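Long-range contacts in glycine betaine/carnitine/choline ABC transporter (Staphylococcus aureus subsp. aureus Mu50, PDB 3O66), which probably binds quaternary-ammonium osmoprotectants such as glycine betaine, carnitine or choline and delivers them to an ABC importer: residues D10-T14 against D62-G67; Q104-D108 against K238-N242; K243-K247 against H278-D282. One frame throughout, in Å; residues are numbered along the deposited sequence.

Contact 1: D10-T14 against D62-G67; sequences DVKIT and DANISG
The flat side-chain amide of Asn64 meets the backbone of Asp10-Lys12 with both of its polar atoms. It belongs to a parallel strand pair, 12-16 beside 65-70, in a mixed sheet whose five strands run in the order 2-1-3-n-4, as in type II periplasmic binding proteins. ND2 donates to Asp10 O, 3.0 Å away and only 9° out of the amide plane. The other polar atom, OD1, accepts Lys12 N at 2.9 Å. That donor is tilted 23° from the carbonyl plane. Val11 CG1 lies near the same oxygen, and its side chain crosses the amide at about a right angle. In Asn64, chi1 of 45° sets CG between the backbone N and the carbonyl carbon, from where the amide reaches the backbone of Asp10 and Lys12.

The amide extends the pairing of the two strands backward, before Ile65. Lys12 O takes two donors, Asn64 N and Ile65 N. Further along, Thr14 N binds Ile65 O, and Gly67 N binds Thr14 O.

Ile13 and Ile65 share one face of the sheet. They lie side by side and point the same way, with Ile13 CG2 3.9 Å from Ile65 CG2. Helix 19-35 packs on both through Leu28. Val11 CG1 presses on Ile65 CD1 at 3.5 Å, a tight contact for two carbons. Thr14 and Ser66 share the other face, under helix 51-60. Thr14 CG2 rests on Ala63 CB at 3.5 Å.

Two hydroxyls link the strands on that face. Ser66 OG is also bonded to Arg69, and Thr14 OG1 to Gln54 OE1. Ser66 OG donates to Thr14 OG1 across 3.0 Å.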
loop_
_atom_site.group_PDB
_atom_site.type_symbol
_atom_site.label_atom_id
_atom_site.label_comp_id
_atom_site.label_asym_id
_atom_site.label_seq_id
_atom_site.Cartn_x
_atom_site.Cartn_y
_atom_site.Cartn_z
ATOM N N ASP A 10 -24.017 -3.328 -12.170
ATOM C CA ASP A 10 -23.047 -4.418 -12.073
ATOM C C ASP A 10 -21.629 -3.940 -11.722
ATOM O O ASP A 10 -20.899 -3.462 -12.592
ATOM C CB ASP A 10 -23.038 -5.145 -13.422
ATOM C CG ASP A 10 -22.041 -6.280 -13.481
ATOM O OD1 ASP A 10 -21.744 -6.871 -12.422
ATOM O OD2 ASP A 10 -21.571 -6.590 -14.604
ATOM N N VAL A 11 -21.237 -4.091 -10.457
ATOM C CA VAL A 11 -19.945 -3.602 -9.990
ATOM C C VAL A 11 -19.127 -4.801 -9.488
ATOM O O VAL A 11 -19.577 -5.605 -8.662
ATOM C CB VAL A 11 -20.100 -2.540 -8.865
ATOM C CG1 VAL A 11 -18.752 -2.146 -8.316
ATOM C CG2 VAL A 11 -20.808 -1.299 -9.385
ATOM N N LYS A 12 -17.922 -4.918 -10.011
ATOM C CA LYS A 12 -17.016 -5.943 -9.567
ATOM C C LYS A 12 -15.665 -5.297 -9.245
ATOM O O LYS A 12 -15.121 -4.532 -10.051
ATOM C CB LYS A 12 -16.874 -7.018 -10.640
ATOM C CG LYS A 12 -18.148 -7.846 -10.864
ATOM C CD LYS A 12 -18.043 -8.595 -12.190
ATOM C CE LYS A 12 -19.287 -9.420 -12.484
ATOM N NZ LYS A 12 -19.172 -10.750 -11.811
ATOM N N ILE A 13 -15.155 -5.620 -8.062
ATOM C CA ILE A 13 -13.982 -4.999 -7.485
ATOM C C ILE A 13 -12.851 -6.030 -7.405
ATOM O O ILE A 13 -12.966 -7.072 -6.703
ATOM C CB ILE A 13 -14.271 -4.485 -6.041
ATOM C CG1 ILE A 13 -15.519 -3.585 -6.026
ATOM C CG2 ILE A 13 -13.009 -3.828 -5.440
ATOM C CD1 ILE A 13 -16.043 -3.197 -4.624
ATOM N N THR A 14 -11.739 -5.734 -8.061
ATOM C CA THR A 14 -10.627 -6.660 -8.000
ATOM C C THR A 14 -9.929 -6.555 -6.646
ATOM O O THR A 14 -9.764 -5.432 -6.085
ATOM C CB THR A 14 -9.572 -6.390 -9.065
ATOM O OG1 THR A 14 -8.939 -5.135 -8.769
ATOM C CG2 THR A 14 -10.174 -6.368 -10.433
ATOM N N ASP A 62 -13.617 -7.568 -17.099
ATOM C CA ASP A 62 -13.890 -8.579 -16.072
ATOM C C ASP A 62 -14.230 -7.987 -14.709
ATOM O O ASP A 62 -14.795 -8.672 -13.828
ATOM C CB ASP A 62 -12.693 -9.497 -15.927
ATOM C CG ASP A 62 -12.372 -10.258 -17.209
ATOM O OD1 ASP A 62 -13.288 -10.530 -18.032
ATOM O OD2 ASP A 62 -11.184 -10.572 -17.376
ATOM N N ALA A 63 -13.845 -6.731 -14.525
ATOM C CA ALA A 63 -14.189 -5.946 -13.349
ATOM C C ALA A 63 -14.124 -4.495 -13.720
ATOM O O ALA A 63 -13.566 -4.136 -14.779
ATOM C CB ALA A 63 -13.219 -6.230 -12.173
ATOM N N ASN A 64 -14.675 -3.639 -12.855
ATOM C CA ASN A 64 -14.646 -2.216 -13.163
ATOM C C ASN A 64 -14.135 -1.313 -12.066
ATOM O O ASN A 64 -14.105 -0.091 -12.265
ATOM C CB ASN A 64 -16.004 -1.731 -13.699
ATOM C CG ASN A 64 -17.183 -2.259 -12.887
ATOM O OD1 ASN A 64 -17.020 -2.753 -11.761
ATOM N ND2 ASN A 64 -18.377 -2.182 -13.470
ATOM N N ILE A 65 -13.743 -1.898 -10.922
ATOM C CA ILE A 65 -13.087 -1.169 -9.819
ATOM C C ILE A 65 -11.914 -2.042 -9.340
ATOM O O ILE A 65 -12.043 -3.244 -9.323
ATOM C CB ILE A 65 -14.037 -0.918 -8.617
ATOM C CG1 ILE A 65 -15.173 0.048 -9.001
ATOM C CG2 ILE A 65 -13.265 -0.418 -7.378
ATOM C CD1 ILE A 65 -16.244 0.214 -7.889
ATOM N N SER A 66 -10.757 -1.432 -9.064
ATOM C CA SER A 66 -9.708 -2.068 -8.264
ATOM C C SER A 66 -9.749 -1.446 -6.867
ATOM O O SER A 66 -9.675 -0.219 -6.739
ATOM C CB SER A 66 -8.332 -1.841 -8.889
ATOM O OG SER A 66 -8.189 -2.570 -10.112
ATOM N N GLY A 67 -9.839 -2.274 -5.821
ATOM C CA GLY A 67 -9.946 -1.740 -4.455
ATOM C C GLY A 67 -8.718 -0.905 -4.112
ATOM O O GLY A 67 -8.831 0.216 -3.585
#

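Contact 2: Q104-D108 against K238-N242; sequences QTFFD and KTTIN
Phe107 is the centre of this contact. Ile241 lies over one face of its ring and Asn242 at its edge, with Lys238 close by. Phe107 lies in the segment carrying strand 104-106, an outermost strand of the mixed sheet in this lobe of the binding-protein fold. That strand runs antiparallel to strand 222-227. The partners come from helix 236-242, so a helix packs against an edge strand of the sheet and the residues beside it.

The main interaction is CH-pi. Ile241 CG2 sits over the centre of one face, 3.5 Å from the centroid of the Phe107 ring. It lies 4° off the ring normal, so the methyl comes almost straight down. Chi1 of -63° places CG1 beside the backbone N and leaves CG2 anti to it, and that branch reaches the ring. Ile241 CD1 touches the ring as well, near CZ. Thr105 CG2 covers the opposite face, so two methyls sandwich the aromatic group. The Thr105 hydroxyl bonds to Asn228.

Van der Waals contacts run round the rim. The Asn242 amide stands at the ring edge, with ND2 3.4 Å from Phe107 CD1. Its CG lies in the ring plane, but the amide is turned 68° against the ring. Lys238 sends CG to 4.0 Å from Phe107 CE1. Its ammonium end goes on toward the Thr105 methyl, and NZ stops 4.3 Å from Thr105 CG2.

The polar link is indirect and passes through one water. Asp108 N donates to this water at 2.8 Å. Asn242 ND2 also bonds to Thr245 OG1. The same ND2 donates to the water, with the nitrogen 2.8 Å from the water oxygen.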
loop_
_atom_site.group_PDB
_atom_site.type_symbol
_atom_site.label_atom_id
_atom_site.label_comp_id
_atom_site.label_asym_id
_atom_site.label_seq_id
_atom_site.Cartn_x
_atom_site.Cartn_y
_atom_site.Cartn_z
ATOM N N GLN A 104 -9.664 5.514 -17.360
ATOM C CA GLN A 104 -9.895 5.151 -15.956
ATOM C C GLN A 104 -9.499 6.297 -15.042
ATOM O O GLN A 104 -8.597 7.091 -15.348
ATOM C CB GLN A 104 -9.108 3.908 -15.559
ATOM C CG GLN A 104 -9.550 2.617 -16.284
ATOM C CD GLN A 104 -8.598 1.445 -16.044
ATOM O OE1 GLN A 104 -7.722 1.505 -15.178
ATOM N NE2 GLN A 104 -8.758 0.382 -16.836
ATOM N N THR A 105 -10.166 6.346 -13.893
ATOM C CA THR A 105 -9.852 7.313 -12.871
ATOM C C THR A 105 -9.010 6.619 -11.806
ATOM O O THR A 105 -9.476 5.668 -11.127
ATOM C CB THR A 105 -11.129 7.907 -12.279
ATOM O OG1 THR A 105 -11.780 8.699 -13.286
ATOM C CG2 THR A 105 -10.823 8.776 -11.036
ATOM N N PHE A 106 -7.773 7.078 -11.673
ATOM C CA PHE A 106 -6.915 6.634 -10.565
ATOM C C PHE A 106 -7.153 7.690 -9.480
ATOM O O PHE A 106 -6.725 8.826 -9.645
ATOM C CB PHE A 106 -5.436 6.564 -11.041
ATOM C CG PHE A 106 -4.510 5.797 -10.123
ATOM C CD1 PHE A 106 -3.968 4.574 -10.531
ATOM C CD2 PHE A 106 -4.144 6.317 -8.874
ATOM C CE1 PHE A 106 -3.094 3.854 -9.701
ATOM C CE2 PHE A 106 -3.255 5.628 -8.046
ATOM C CZ PHE A 106 -2.733 4.384 -8.467
ATOM N N PHE A 107 -7.854 7.322 -8.393
ATOM C CA PHE A 107 -8.304 8.317 -7.388
ATOM C C PHE A 107 -7.147 8.907 -6.612
ATOM O O PHE A 107 -6.028 8.356 -6.605
ATOM C CB PHE A 107 -9.343 7.715 -6.434
ATOM C CG PHE A 107 -10.706 7.557 -7.065
ATOM C CD1 PHE A 107 -11.713 8.497 -6.813
ATOM C CD2 PHE A 107 -10.962 6.499 -7.937
ATOM C CE1 PHE A 107 -12.970 8.370 -7.403
ATOM C CE2 PHE A 107 -12.215 6.357 -8.547
ATOM C CZ PHE A 107 -13.218 7.284 -8.274
ATOM N N ASP A 108 -7.395 10.067 -6.013
ATOM C CA ASP A 108 -6.493 10.593 -4.985
ATOM C C ASP A 108 -6.308 9.509 -3.910
ATOM O O ASP A 108 -7.183 8.690 -3.708
ATOM C CB ASP A 108 -7.041 11.865 -4.356
ATOM C CG ASP A 108 -6.925 13.089 -5.277
ATOM O OD1 ASP A 108 -6.263 13.030 -6.335
ATOM O OD2 ASP A 108 -7.508 14.127 -4.923
ATOM N N LYS A 238 -18.531 7.977 -8.011
ATOM C CA LYS A 238 -17.306 8.765 -7.886
ATOM C C LYS A 238 -17.314 9.518 -6.552
ATOM O O LYS A 238 -16.294 9.600 -5.868
ATOM C CB LYS A 238 -17.201 9.750 -9.044
ATOM C CG LYS A 238 -15.910 10.549 -9.084
ATOM C CD LYS A 238 -15.895 11.330 -10.431
ATOM C CE LYS A 238 -14.911 12.474 -10.443
ATOM N NZ LYS A 238 -13.543 11.974 -10.182
ATOM N N THR A 239 -18.482 10.035 -6.178
ATOM C CA THR A 239 -18.669 10.682 -4.872
ATOM C C THR A 239 -18.470 9.677 -3.741
ATOM O O THR A 239 -17.786 9.975 -2.749
ATOM C CB THR A 239 -20.072 11.283 -4.775
ATOM O OG1 THR A 239 -20.219 12.273 -5.795
ATOM C CG2 THR A 239 -20.300 11.923 -3.428
ATOM N N THR A 240 -19.072 8.497 -3.897
ATOM C CA THR A 240 -18.878 7.399 -2.930
ATOM C C THR A 240 -17.405 7.041 -2.718
ATOM O O THR A 240 -16.884 7.079 -1.582
ATOM C CB THR A 240 -19.723 6.171 -3.321
ATOM O OG1 THR A 240 -21.117 6.519 -3.216
ATOM C CG2 THR A 240 -19.448 5.019 -2.389
ATOM N N ILE A 241 -16.708 6.703 -3.799
ATOM C CA ILE A 241 -15.298 6.326 -3.691
ATOM C C ILE A 241 -14.477 7.459 -3.059
ATOM O O ILE A 241 -13.668 7.206 -2.166
ATOM C CB ILE A 241 -14.738 5.867 -5.044
ATOM C CG1 ILE A 241 -15.480 4.589 -5.524
ATOM C CG2 ILE A 241 -13.196 5.665 -4.968
ATOM C CD1 ILE A 241 -15.403 4.324 -7.066
ATOM N N ASN A 242 -14.705 8.698 -3.490
ATOM C CA ASN A 242 -14.003 9.851 -2.912
ATOM C C ASN A 242 -14.234 10.064 -1.423
ATOM O O ASN A 242 -13.468 10.769 -0.793
ATOM C CB ASN A 242 -14.308 11.133 -3.688
ATOM C CG ASN A 242 -13.373 11.329 -4.891
ATOM O OD1 ASN A 242 -13.828 11.697 -5.980
ATOM N ND2 ASN A 242 -12.067 11.084 -4.699
HETATM O O HOH W 1 -9.799 11.565 -6.240
#

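Contact 3: K243-K247 against H278-D282; sequences KLTGK and HHYFD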
loop_
_atom_site.group_PDB
_atom_site.type_symbol
_atom_site.label_atom_id
_atom_site.label_comp_id
_atom_site.label_asym_id
_atom_site.label_seq_id
_atom_site.Cartn_x
_atom_site.Cartn_y
_atom_site.Cartn_z
ATOM N N LYS A 243 -15.259 9.445 -0.847
ATOM C CA LYS A 243 -15.458 9.553 0.592
ATOM C C LYS A 243 -14.256 8.975 1.344
ATOM O O LYS A 243 -13.984 9.382 2.458
ATOM C CB LYS A 243 -16.693 8.777 1.028
ATOM C CG LYS A 243 -18.029 9.454 0.892
ATOM C CD LYS A 243 -19.054 8.393 1.390
ATOM C CE LYS A 243 -20.229 9.026 2.039
ATOM N NZ LYS A 243 -21.121 8.042 2.683
ATOM N N LEU A 244 -13.549 8.011 0.731
ATOM C CA LEU A 244 -12.422 7.367 1.401
ATOM C C LEU A 244 -11.091 8.084 1.186
ATOM O O LEU A 244 -10.102 7.707 1.794
ATOM C CB LEU A 244 -12.311 5.889 0.977
ATOM C CG LEU A 244 -13.515 4.994 1.412
ATOM C CD1 LEU A 244 -13.295 3.544 0.998
ATOM C CD2 LEU A 244 -13.724 5.047 2.895
ATOM N N THR A 245 -11.061 9.096 0.324
ATOM C CA THR A 245 -9.822 9.815 0.021
ATOM C C THR A 245 -9.251 10.505 1.277
ATOM O O THR A 245 -9.946 11.300 1.911
ATOM C CB THR A 245 -10.079 10.855 -1.101
ATOM O OG1 THR A 245 -10.405 10.156 -2.311
ATOM C CG2 THR A 245 -8.851 11.764 -1.326
ATOM N N GLY A 246 -7.988 10.203 1.623
ATOM C CA GLY A 246 -7.352 10.715 2.846
ATOM C C GLY A 246 -7.753 10.063 4.168
ATOM O O GLY A 246 -7.190 10.395 5.215
ATOM N N LYS A 247 -8.710 9.137 4.158
ATOM C CA LYS A 247 -9.246 8.577 5.421
ATOM C C LYS A 247 -8.471 7.423 6.096
ATOM O O LYS A 247 -8.843 6.947 7.203
ATOM C CB LYS A 247 -10.723 8.204 5.281
ATOM C CG LYS A 247 -11.606 9.252 4.602
ATOM C CD LYS A 247 -11.811 10.566 5.411
ATOM C CE LYS A 247 -12.255 11.727 4.478
ATOM N NZ LYS A 247 -13.701 11.544 4.013
ATOM N N HIS A 278 -16.668 5.343 11.619
ATOM C CA HIS A 278 -16.689 6.643 10.972
ATOM C C HIS A 278 -18.050 7.015 10.362
ATOM O O HIS A 278 -18.101 7.919 9.532
ATOM C CB HIS A 278 -15.551 6.755 9.953
ATOM C CG HIS A 278 -14.191 6.738 10.578
ATOM N ND1 HIS A 278 -13.586 7.875 11.057
ATOM C CD2 HIS A 278 -13.318 5.725 10.798
ATOM C CE1 HIS A 278 -12.401 7.574 11.553
ATOM N NE2 HIS A 278 -12.215 6.270 11.417
ATOM N N HIS A 279 -19.137 6.330 10.752
ATOM C CA HIS A 279 -20.498 6.687 10.291
ATOM C C HIS A 279 -20.549 6.725 8.752
ATOM O O HIS A 279 -21.239 7.565 8.167
ATOM C CB HIS A 279 -20.933 8.046 10.935
ATOM C CG HIS A 279 -22.413 8.312 10.895
ATOM N ND1 HIS A 279 -22.956 9.438 10.300
ATOM C CD2 HIS A 279 -23.460 7.602 11.384
ATOM C CE1 HIS A 279 -24.277 9.401 10.421
ATOM N NE2 HIS A 279 -24.609 8.293 11.067
ATOM N N TYR A 280 -19.806 5.807 8.117
ATOM C CA TYR A 280 -19.698 5.677 6.660
ATOM C C TYR A 280 -19.277 6.980 5.994
ATOM O O TYR A 280 -19.633 7.229 4.835
ATOM C CB TYR A 280 -21.008 5.178 6.050
ATOM C CG TYR A 280 -21.361 3.805 6.502
ATOM C CD1 TYR A 280 -21.087 2.700 5.693
ATOM C CD2 TYR A 280 -21.919 3.593 7.768
ATOM C CE1 TYR A 280 -21.408 1.400 6.121
ATOM C CE2 TYR A 280 -22.237 2.310 8.208
ATOM C CZ TYR A 280 -21.967 1.216 7.379
ATOM O OH TYR A 280 -22.295 -0.055 7.809
ATOM N N PHE A 281 -18.558 7.822 6.736
ATOM C CA PHE A 281 -18.090 9.114 6.218
ATOM C C PHE A 281 -19.215 10.011 5.666
ATOM O O PHE A 281 -19.025 10.781 4.713
ATOM C CB PHE A 281 -16.945 8.881 5.215
ATOM C CG PHE A 281 -15.779 8.100 5.815
ATOM C CD1 PHE A 281 -14.885 8.727 6.693
ATOM C CD2 PHE A 281 -15.609 6.747 5.549
ATOM C CE1 PHE A 281 -13.821 8.027 7.268
ATOM C CE2 PHE A 281 -14.529 6.017 6.120
ATOM C CZ PHE A 281 -13.632 6.662 6.974
ATOM N N ASP A 282 -20.382 9.907 6.288
ATOM C CA ASP A 282 -21.564 10.683 5.899
ATOM C C ASP A 282 -21.544 12.154 6.379
ATOM O O ASP A 282 -20.733 12.587 7.205
ATOM C CB ASP A 282 -22.820 9.999 6.433
ATOM C CG ASP A 282 -23.232 8.789 5.601
ATOM O OD1 ASP A 282 -22.844 8.714 4.430
ATOM O OD2 ASP A 282 -23.960 7.916 6.124
ATOM O OXT ASP A 282 -22.370 12.958 5.938
#
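The docking site of the chain's C-terminus is formed by Lys243, Leu244 and Lys247, which receive Phe281, Asp282 and the carbonyl of Tyr280. Phe281 fills the middle. Lys247 passes over one face of its ring in a CH-pi contact, with CG 4.0 Å from the ring centroid and offset toward the rim. The Lys247 chain bends at chi2 (-68°), which lays CG and CD over the ring. The two side chains slide past each other in opposite directions. His278 CB lies against the opposite face. Leu244 CD2 meets the ring from another direction, 3.5 Å from Phe281 CE2.

The tail owes its shape to the end of helix 267-277. A Schellman motif closes that helix, with His279 as its C-prime residue. Tyr280 and Phe281 keep positive phi, and Phe281 N bonds back to His278 O. This left-handed turn swings the aromatic side chain toward segment 243-247. There a type II beta turn from Leu244 to Lys247 brings Lys247 back, and its NZ bonds to Lys243 O at 2.7 Å.

Lys243 runs alongside the tail to its polar end. NZ meets Tyr280 O at 2.7 Å, nearly along the C=O axis. It also forms a salt bridge with Asp282 OD1; the modelled 2.5 Å is unusually short and its exact length doubtful. Asp35 of helix 19-35 is a second acidic partner of this ammonium group, while Asp282 OD2 is bonded to His34 NE2.

How the contacts relate
The three contacts follow one another along the chain and lie in the same lobe. Contacts 1 and 2 reach the same sheet, with centres 13 Å apart. They touch where Ile65 CD1 comes 4.3 Å from Ile241 CD1. Contacts 2 and 3 are also 13 Å apart between centres, and Asp108 CB packs on Thr245 CG2 at 3.5 Å. Contacts 1 and 3 do not touch; their nearest atoms are about 7 Å apart. Helix 19-35 joins all three, because Leu28 touches Ile13, Ile65, Ile241 and Leu244. In this family the ligand probably binds between the two lobes; these contacts all lie within one of them.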